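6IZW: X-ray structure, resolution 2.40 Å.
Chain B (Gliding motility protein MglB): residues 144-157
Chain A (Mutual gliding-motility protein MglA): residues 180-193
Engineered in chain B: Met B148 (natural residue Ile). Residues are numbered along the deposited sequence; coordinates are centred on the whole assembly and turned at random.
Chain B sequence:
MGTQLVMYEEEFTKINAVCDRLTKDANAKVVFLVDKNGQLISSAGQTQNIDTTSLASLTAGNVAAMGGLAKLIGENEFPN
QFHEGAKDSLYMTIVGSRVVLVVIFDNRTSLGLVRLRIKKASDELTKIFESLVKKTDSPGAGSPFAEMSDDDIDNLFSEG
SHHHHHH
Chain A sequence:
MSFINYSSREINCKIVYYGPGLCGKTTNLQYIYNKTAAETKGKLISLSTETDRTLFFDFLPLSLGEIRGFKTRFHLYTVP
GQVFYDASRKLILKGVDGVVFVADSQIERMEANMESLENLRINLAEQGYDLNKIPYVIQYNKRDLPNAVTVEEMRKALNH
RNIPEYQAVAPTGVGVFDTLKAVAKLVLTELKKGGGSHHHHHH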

# COMPACT_ATOMS: atom_id res chain seq x y z
N PRO B 144 -6.32 0.12 28.87
CA PRO B 144 -6.67 -1.31 28.94
C PRO B 144 -5.52 -2.17 29.42
O PRO B 144 -5.74 -3.30 29.86
CB PRO B 144 -7.04 -1.66 27.49
CG PRO B 144 -6.20 -0.70 26.67
CD PRO B 144 -6.11 0.58 27.48
N PHE B 145 -4.30 -1.65 29.37
CA PHE B 145 -3.12 -2.46 29.62
C PHE B 145 -2.69 -2.47 31.08
O PHE B 145 -1.96 -3.38 31.49
CB PHE B 145 -1.97 -1.96 28.74
CG PHE B 145 -2.31 -1.97 27.27
CD1 PHE B 145 -2.46 -3.19 26.60
CD2 PHE B 145 -2.49 -0.79 26.57
CE1 PHE B 145 -2.77 -3.22 25.23
CE2 PHE B 145 -2.80 -0.81 25.21
CZ PHE B 145 -2.94 -2.03 24.54
N ALA B 146 -3.14 -1.50 31.88
CA ALA B 146 -2.71 -1.42 33.27
C ALA B 146 -3.18 -2.63 34.08
O ALA B 146 -2.40 -3.22 34.84
CB ALA B 146 -3.21 -0.12 33.89
N GLU B 147 -4.45 -3.01 33.93
CA GLU B 147 -4.99 -4.16 34.64
C GLU B 147 -4.90 -5.44 33.82
O GLU B 147 -5.51 -6.45 34.19
CB GLU B 147 -6.44 -3.90 35.07
N MSE B 148 -4.16 -5.42 32.73
CA MSE B 148 -4.05 -6.60 31.89
C MSE B 148 -3.00 -7.58 32.42
O MSE B 148 -2.01 -7.18 33.02
CB MSE B 148 -3.69 -6.21 30.47
CG MSE B 148 -3.70 -7.37 29.53
SE MSE B 148 -3.35 -6.78 27.72
CE MSE B 148 -4.82 -5.48 27.56
N SER B 149 -3.23 -8.87 32.20
CA SER B 149 -2.27 -9.89 32.57
C SER B 149 -2.08 -10.82 31.39
O SER B 149 -2.83 -10.76 30.41
CB SER B 149 -2.71 -10.65 33.83
OG SER B 149 -3.98 -11.26 33.63
N ASP B 150 -1.06 -11.67 31.46
CA ASP B 150 -0.72 -12.47 30.30
C ASP B 150 -1.76 -13.54 29.98
O ASP B 150 -1.75 -14.06 28.87
CB ASP B 150 0.65 -13.12 30.47
CG ASP B 150 1.76 -12.14 30.25
OD1 ASP B 150 2.13 -11.44 31.22
OD2 ASP B 150 2.23 -12.02 29.10
N ASP B 151 -2.66 -13.87 30.91
CA ASP B 151 -3.75 -14.76 30.56
C ASP B 151 -4.72 -14.09 29.59
O ASP B 151 -5.24 -14.73 28.68
CB ASP B 151 -4.47 -15.27 31.81
CG ASP B 151 -4.84 -14.15 32.76
OD1 ASP B 151 -3.90 -13.50 33.28
OD2 ASP B 151 -6.05 -13.91 32.99
N ASP B 152 -4.93 -12.77 29.75
CA ASP B 152 -5.76 -12.03 28.80
C ASP B 152 -5.23 -12.15 27.37
O ASP B 152 -6.00 -12.27 26.42
CB ASP B 152 -5.83 -10.55 29.21
CG ASP B 152 -6.73 -10.33 30.44
OD1 ASP B 152 -7.86 -10.88 30.46
OD2 ASP B 152 -6.31 -9.61 31.38
N ILE B 153 -3.91 -12.14 27.23
CA ILE B 153 -3.27 -12.28 25.93
C ILE B 153 -3.34 -13.73 25.46
O ILE B 153 -3.87 -14.01 24.37
CB ILE B 153 -1.82 -11.78 26.02
CG1 ILE B 153 -1.77 -10.25 26.11
CG2 ILE B 153 -0.97 -12.34 24.87
CD1 ILE B 153 -0.39 -9.73 26.49
N ASP B 154 -2.82 -14.67 26.27
CA ASP B 154 -2.77 -16.08 25.88
C ASP B 154 -4.15 -16.65 25.55
O ASP B 154 -4.27 -17.53 24.69
CB ASP B 154 -2.11 -16.92 26.99
CG ASP B 154 -0.62 -16.65 27.13
OD1 ASP B 154 -0.04 -15.91 26.31
OD2 ASP B 154 -0.03 -17.18 28.10
N ASN B 155 -5.20 -16.18 26.22
CA ASN B 155 -6.57 -16.62 25.98
C ASN B 155 -7.23 -15.93 24.79
O ASN B 155 -8.47 -15.88 24.74
CB ASN B 155 -7.45 -16.37 27.21
CG ASN B 155 -7.11 -17.26 28.38
OD1 ASN B 155 -6.39 -18.27 28.24
ND2 ASN B 155 -7.63 -16.89 29.57
N LEU B 156 -6.48 -15.36 23.85
CA LEU B 156 -7.13 -14.48 22.89
C LEU B 156 -7.87 -15.24 21.81
O LEU B 156 -8.91 -14.77 21.33
CB LEU B 156 -6.11 -13.53 22.26
CG LEU B 156 -6.81 -12.33 21.62
CD1 LEU B 156 -7.97 -11.82 22.47
CD2 LEU B 156 -5.84 -11.22 21.36
N PHE B 157 -7.38 -16.41 21.43
CA PHE B 157 -7.81 -17.05 20.19
C PHE B 157 -8.80 -18.21 20.39
O PHE B 157 -9.32 -18.42 21.49
CB PHE B 157 -6.57 -17.54 19.43
CG PHE B 157 -5.38 -16.61 19.58
CD1 PHE B 157 -4.54 -16.69 20.69
CD2 PHE B 157 -5.11 -15.64 18.61
CE1 PHE B 157 -3.46 -15.83 20.83
CE2 PHE B 157 -4.02 -14.78 18.74
CZ PHE B 157 -3.20 -14.87 19.86
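Chain A 180-193: LKAVAKLVLTELKK

How does the chain A stretch lie on chain B? It is a single α-helix from Leu A180 to Lys A192, continuing from earlier in the chain and held by regular i to i+4 backbone bonds. Against it lies the MglB segment, which begins with a type I turn from Phe B145 to Met B148 and then coils into a short helix that includes Asp B151 to Asp B154. The two helices run nearly antiparallel, with 152° between their N-to-C directions and a closest axial approach of 10.2 Å. Consequently the start of the chain B segment meets the end of the chain A helix: CA of Phe B145 lies 4.9 Å from CA of Lys A192, CA of Ile B153 6.4 Å from CA of Lys A185, and CA of Phe B157 8.0 Å from CA of Lys A181.

Which bump fills the central hollow? Ile B153 is a knob set among Lys A185, Leu A188, Thr A189 and Lys A192, with its CA-to-CB bond directed toward chain A. Its CG2 packs 3.8 Å from CB of Lys A185, while its CD1 reaches to 3.7 Å from OG1 of Thr A189 and 3.8 Å from the backbone O of Leu A188. That threonine hydroxyl is turned back to its own helix, donating to O of Lys A185 at 2.8 Å. Beside the knob, CD2 of Leu B156 touches CD1 of Leu A188 at 3.4 Å, so Leu A188 meets both aliphatic side chains.

What do the two phenylalanines do at the ends of the segment? Each offers a ring face to an aliphatic carbon. CB of Leu A191 sits over the ring of Phe B145, 4.0 Å from its centroid, and CG of Lys A181 sits over the ring of Phe B157, 3.7 Å from its centroid and nearly on the ring normal. At the edge of the Phe B157 ring, CE1 comes within 3.5 Å of CD of Lys A185, and CE2 lies 4.4 Å from CB of Ala A184.

How do charged side chains close over this apolar packing? Lys A185 adds to its aliphatic contacts a hydrogen-bonded salt bridge from NZ to OD1 of Asp B154, at 3.1 Å. Lys A192, with the largest area covered by the opposing stretch, extends to the turn, where its NZ lies 2.8 Å from the backbone O of the engineered Met B148, a selenomethionine. Its CE passes 3.5 Å from OD1 of Asp B150.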

# COMPACT_ATOMS: atom_id res chain seq x y z
N LEU A 180 1.13 -16.75 13.29
CA LEU A 180 0.33 -15.55 13.52
C LEU A 180 0.07 -15.35 15.00
O LEU A 180 0.17 -14.23 15.51
CB LEU A 180 -0.98 -15.63 12.74
CG LEU A 180 -1.93 -14.47 13.00
CD1 LEU A 180 -1.30 -13.17 12.49
CD2 LEU A 180 -3.29 -14.76 12.36
N LYS A 181 -0.25 -16.43 15.71
CA LYS A 181 -0.48 -16.30 17.14
C LYS A 181 0.78 -15.83 17.84
O LYS A 181 0.71 -15.04 18.78
CB LYS A 181 -0.97 -17.62 17.75
CG LYS A 181 -2.43 -17.99 17.41
CD LYS A 181 -2.76 -19.47 17.73
CE LYS A 181 -4.18 -19.83 17.31
NZ LYS A 181 -4.44 -21.31 17.34
N ALA A 182 1.95 -16.28 17.38
CA ALA A 182 3.16 -15.91 18.11
C ALA A 182 3.47 -14.43 17.95
O ALA A 182 3.82 -13.76 18.92
CB ALA A 182 4.34 -16.76 17.65
N VAL A 183 3.39 -13.88 16.73
CA VAL A 183 3.74 -12.47 16.58
C VAL A 183 2.63 -11.58 17.14
O VAL A 183 2.91 -10.52 17.71
CB VAL A 183 4.07 -12.11 15.11
CG1 VAL A 183 2.85 -12.13 14.18
CG2 VAL A 183 4.75 -10.74 15.04
N ALA A 184 1.38 -11.99 17.00
CA ALA A 184 0.27 -11.24 17.59
C ALA A 184 0.43 -11.11 19.10
O ALA A 184 0.18 -10.03 19.66
CB ALA A 184 -1.06 -11.92 17.26
N LYS A 185 0.86 -12.17 19.77
CA LYS A 185 1.00 -12.06 21.22
C LYS A 185 2.24 -11.25 21.60
O LYS A 185 2.21 -10.51 22.58
CB LYS A 185 1.01 -13.44 21.87
CG LYS A 185 -0.21 -14.27 21.51
CD LYS A 185 -0.39 -15.49 22.38
CE LYS A 185 0.89 -15.96 23.03
NZ LYS A 185 0.69 -17.31 23.67
N LEU A 186 3.33 -11.35 20.82
CA LEU A 186 4.47 -10.48 21.08
C LEU A 186 4.09 -9.01 20.91
O LEU A 186 4.52 -8.17 21.70
CB LEU A 186 5.65 -10.83 20.18
CG LEU A 186 6.36 -12.15 20.45
CD1 LEU A 186 7.34 -12.46 19.33
CD2 LEU A 186 7.08 -12.13 21.76
N VAL A 187 3.25 -8.69 19.92
CA VAL A 187 2.82 -7.30 19.75
C VAL A 187 2.00 -6.85 20.94
O VAL A 187 2.24 -5.79 21.52
CB VAL A 187 2.05 -7.13 18.42
CG1 VAL A 187 1.20 -5.88 18.45
CG2 VAL A 187 3.00 -7.04 17.24
N LEU A 188 1.02 -7.68 21.35
CA LEU A 188 0.17 -7.33 22.48
C LEU A 188 0.97 -7.29 23.78
O LEU A 188 0.65 -6.51 24.67
CB LEU A 188 -0.98 -8.32 22.60
CG LEU A 188 -2.03 -8.22 21.50
CD1 LEU A 188 -3.09 -9.23 21.77
CD2 LEU A 188 -2.62 -6.80 21.34
N THR A 189 2.02 -8.10 23.89
CA THR A 189 2.85 -8.04 25.09
C THR A 189 3.63 -6.74 25.14
O THR A 189 3.83 -6.16 26.21
CB THR A 189 3.79 -9.23 25.13
OG1 THR A 189 3.02 -10.44 25.21
CG2 THR A 189 4.74 -9.14 26.33
N GLU A 190 4.06 -6.26 23.97
CA GLU A 190 4.78 -4.99 23.87
C GLU A 190 3.90 -3.83 24.30
O GLU A 190 4.34 -2.95 25.04
CB GLU A 190 5.27 -4.80 22.43
CG GLU A 190 6.19 -3.61 22.20
CD GLU A 190 7.53 -3.79 22.90
OE1 GLU A 190 7.90 -4.96 23.16
OE2 GLU A 190 8.20 -2.77 23.19
N LEU A 191 2.66 -3.79 23.83
CA LEU A 191 1.77 -2.72 24.26
C LEU A 191 1.57 -2.74 25.77
O LEU A 191 1.61 -1.70 26.43
CB LEU A 191 0.43 -2.81 23.53
CG LEU A 191 0.54 -2.78 22.01
CD1 LEU A 191 -0.83 -3.02 21.35
CD2 LEU A 191 1.14 -1.46 21.57
N LYS A 192 1.37 -3.93 26.35
CA LYS A 192 1.18 -4.09 27.79
C LYS A 192 2.24 -3.36 28.61
O LYS A 192 1.94 -2.81 29.67
CB LYS A 192 1.16 -5.59 28.14
CG LYS A 192 1.11 -5.95 29.62
CD LYS A 192 1.03 -7.48 29.74
CE LYS A 192 1.59 -7.99 31.05
NZ LYS A 192 0.56 -7.85 32.11
N LYS A 193 3.47 -3.32 28.11
CA LYS A 193 4.59 -2.62 28.76
C LYS A 193 4.45 -1.09 28.69
O LYS A 193 4.37 -0.49 27.61
CB LYS A 193 5.92 -3.05 28.11